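Side-chain contact in endoglucanase A (Clostridium longisporum, PDB 6Q1I), which hydrolyses internal beta-1,4-glucosidic linkages in cellulose, lichenan and barley beta-glucan, and also acts on xylan, preferring the longer cellooligosaccharides: residues Ala67-Ile72 with Leu338-Ser343. Sequence-based numbering, arbitrary orientation.
Sequences AGFKTI and LNWYFS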
loop_
_atom_site.group_PDB
_atom_site.type_symbol
_atom_site.label_atom_id
_atom_site.label_comp_id
_atom_site.label_asym_id
_atom_site.label_seq_id
_atom_site.Cartn_x
_atom_site.Cartn_y
_atom_site.Cartn_z
ATOM N N ALA A 67 -8.937 16.480 -6.269
ATOM C CA ALA A 67 -8.668 15.996 -7.613
ATOM C C ALA A 67 -9.570 14.832 -7.994
ATOM O O ALA A 67 -9.726 14.557 -9.185
ATOM C CB ALA A 67 -7.203 15.571 -7.732
ATOM N N GLY A 68 -10.150 14.136 -7.017
ATOM C CA GLY A 68 -11.058 13.037 -7.292
ATOM C C GLY A 68 -10.594 11.680 -6.810
ATOM O O GLY A 68 -11.307 10.692 -7.036
ATOM N N PHE A 69 -9.430 11.566 -6.177
ATOM C CA PHE A 69 -9.052 10.317 -5.528
ATOM C C PHE A 69 -9.991 10.062 -4.353
ATOM O O PHE A 69 -10.374 10.991 -3.637
ATOM C CB PHE A 69 -7.615 10.419 -5.017
ATOM C CG PHE A 69 -6.582 10.568 -6.112
ATOM C CD1 PHE A 69 -6.123 11.815 -6.498
ATOM C CD2 PHE A 69 -6.056 9.457 -6.739
ATOM C CE1 PHE A 69 -5.187 11.949 -7.492
ATOM C CE2 PHE A 69 -5.109 9.587 -7.734
ATOM C CZ PHE A 69 -4.678 10.837 -8.116
ATOM N N LYS A 70 -10.343 8.792 -4.129
ATOM C CA LYS A 70 -11.259 8.442 -3.051
ATOM C C LYS A 70 -10.589 7.747 -1.878
ATOM O O LYS A 70 -11.226 7.592 -0.828
ATOM C CB LYS A 70 -12.417 7.586 -3.585
ATOM C CG LYS A 70 -13.447 8.406 -4.371
ATOM C CD LYS A 70 -14.642 7.567 -4.791
ATOM C CE LYS A 70 -15.551 7.238 -3.613
ATOM N NZ LYS A 70 -16.721 6.404 -4.033
ATOM N N THR A 71 -9.342 7.316 -2.039
ATOM C CA THR A 71 -8.593 6.598 -1.019
ATOM C C THR A 71 -7.194 7.184 -0.916
ATOM O O THR A 71 -6.574 7.507 -1.937
ATOM C CB THR A 71 -8.478 5.111 -1.421
ATOM O OG1 THR A 71 -9.780 4.518 -1.440
ATOM C CG2 THR A 71 -7.619 4.319 -0.451
ATOM N N ILE A 72 -6.683 7.297 0.310
ATOM C CA ILE A 72 -5.265 7.555 0.545
ATOM C C ILE A 72 -4.702 6.409 1.382
ATOM O O ILE A 72 -5.282 6.029 2.409
ATOM C CB ILE A 72 -5.010 8.929 1.197
ATOM C CG1 ILE A 72 -5.298 10.027 0.167
ATOM C CG2 ILE A 72 -3.581 9.012 1.714
ATOM C CD1 ILE A 72 -4.984 11.431 0.647
ATOM N N LEU A 338 2.121 22.513 -4.422
ATOM C CA LEU A 338 0.754 22.036 -4.606
ATOM C C LEU A 338 0.301 22.100 -6.064
ATOM O O LEU A 338 -0.898 22.056 -6.341
ATOM C CB LEU A 338 -0.243 22.731 -3.670
ATOM C CG LEU A 338 0.073 22.548 -2.183
ATOM C CD1 LEU A 338 -1.020 23.149 -1.317
ATOM C CD2 LEU A 338 0.280 21.083 -1.833
ATOM N N ASN A 339 1.243 22.219 -6.996
ATOM C CA ASN A 339 1.003 21.961 -8.407
ATOM C C ASN A 339 1.385 20.514 -8.716
ATOM O O ASN A 339 2.083 19.861 -7.946
ATOM C CB ASN A 339 1.846 22.902 -9.277
ATOM C CG ASN A 339 1.450 24.363 -9.133
ATOM O OD1 ASN A 339 0.280 24.693 -8.944
ATOM N ND2 ASN A 339 2.435 25.247 -9.234
ATOM N N TRP A 340 0.936 20.021 -9.863
ATOM C CA TRP A 340 1.242 18.658 -10.287
ATOM C C TRP A 340 2.526 18.644 -11.103
ATOM O O TRP A 340 2.744 19.507 -11.954
ATOM C CB TRP A 340 0.095 18.077 -11.128
ATOM C CG TRP A 340 -1.194 18.150 -10.423
ATOM C CD1 TRP A 340 -2.126 19.129 -10.539
ATOM C CD2 TRP A 340 -1.695 17.229 -9.449
ATOM N NE1 TRP A 340 -3.178 18.884 -9.703
ATOM C CE2 TRP A 340 -2.943 17.720 -9.022
ATOM C CE3 TRP A 340 -1.216 16.035 -8.904
ATOM C CZ2 TRP A 340 -3.712 17.069 -8.071
ATOM C CZ3 TRP A 340 -1.994 15.382 -7.963
ATOM C CH2 TRP A 340 -3.222 15.906 -7.557
ATOM N N TYR A 341 3.383 17.659 -10.835
ATOM C CA TYR A 341 4.526 17.425 -11.708
ATOM C C TYR A 341 4.062 17.044 -13.111
ATOM O O TYR A 341 4.673 17.446 -14.108
ATOM C CB TYR A 341 5.390 16.286 -11.155
ATOM C CG TYR A 341 6.113 16.555 -9.858
ATOM C CD1 TYR A 341 7.147 17.479 -9.788
ATOM C CD2 TYR A 341 5.777 15.850 -8.711
ATOM C CE1 TYR A 341 7.814 17.706 -8.596
ATOM C CE2 TYR A 341 6.443 16.063 -7.522
ATOM C CZ TYR A 341 7.456 16.994 -7.469
ATOM O OH TYR A 341 8.123 17.214 -6.281
ATOM N N PHE A 342 2.985 16.244 -13.203
ATOM C CA PHE A 342 2.431 15.739 -14.463
ATOM C C PHE A 342 0.903 15.782 -14.368
ATOM O O PHE A 342 0.241 14.789 -14.052
ATOM C CB PHE A 342 2.941 14.322 -14.765
ATOM C CG PHE A 342 4.430 14.248 -14.886
ATOM C CD1 PHE A 342 5.053 14.668 -16.046
ATOM C CD2 PHE A 342 5.213 13.788 -13.838
ATOM C CE1 PHE A 342 6.424 14.635 -16.166
ATOM C CE2 PHE A 342 6.593 13.754 -13.950
ATOM C CZ PHE A 342 7.195 14.179 -15.120
ATOM N N SER A 343 0.329 16.952 -14.653
ATOM C CA SER A 343 -1.124 17.072 -14.612
ATOM C C SER A 343 -1.792 16.105 -15.582
ATOM O O SER A 343 -2.900 15.641 -15.309
ATOM C CB SER A 343 -1.553 18.515 -14.885
ATOM O OG SER A 343 -1.147 18.928 -16.172
#
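The indole of W340, which takes part in a cation-pi interaction with K346, turns its benzo corner to A67 and F69, and this meeting with 67-72 is wholly apolar. It illustrates how one aromatic side chain on a loop can bridge the end of a helix and the approach to a barrel strand. The methyl of A67 touches first: its CB lies 3.8 Å from CZ2 of W340 and 4.0 Å from CH2, meeting the six-membered ring obliquely. F69 comes a little less close, with CE1 4.4 Å from CH2 of W340. Here the indole carbon lies near the plane of the phenyl ring, at its edge, and the two ring planes are inclined at about 36°, far from a perpendicular T. Within 67-72, A67 CB also lies 4.1 Å from F69 CE1, so methyl, phenyl edge and indole corner close a small triangle. On W340, CG stands opposite the carbonyl carbon and beside the backbone N (chi1 -55°), and from there the benzo ring extends to the helix end. The join is slight, burying 85 Å² in all. The chain turn at G68 is a Schellman motif with positive phi (116°), which ends helix 58-67 and lets F69 turn inward against I64, W25, L349 and I350. In this (beta/alpha)8 barrel, the glycoside hydrolase family 5 catalytic domain, W340 therefore ties the loop leading into the last helix, 343-356, to the end of helix 58-67, just ahead of strand 71-74.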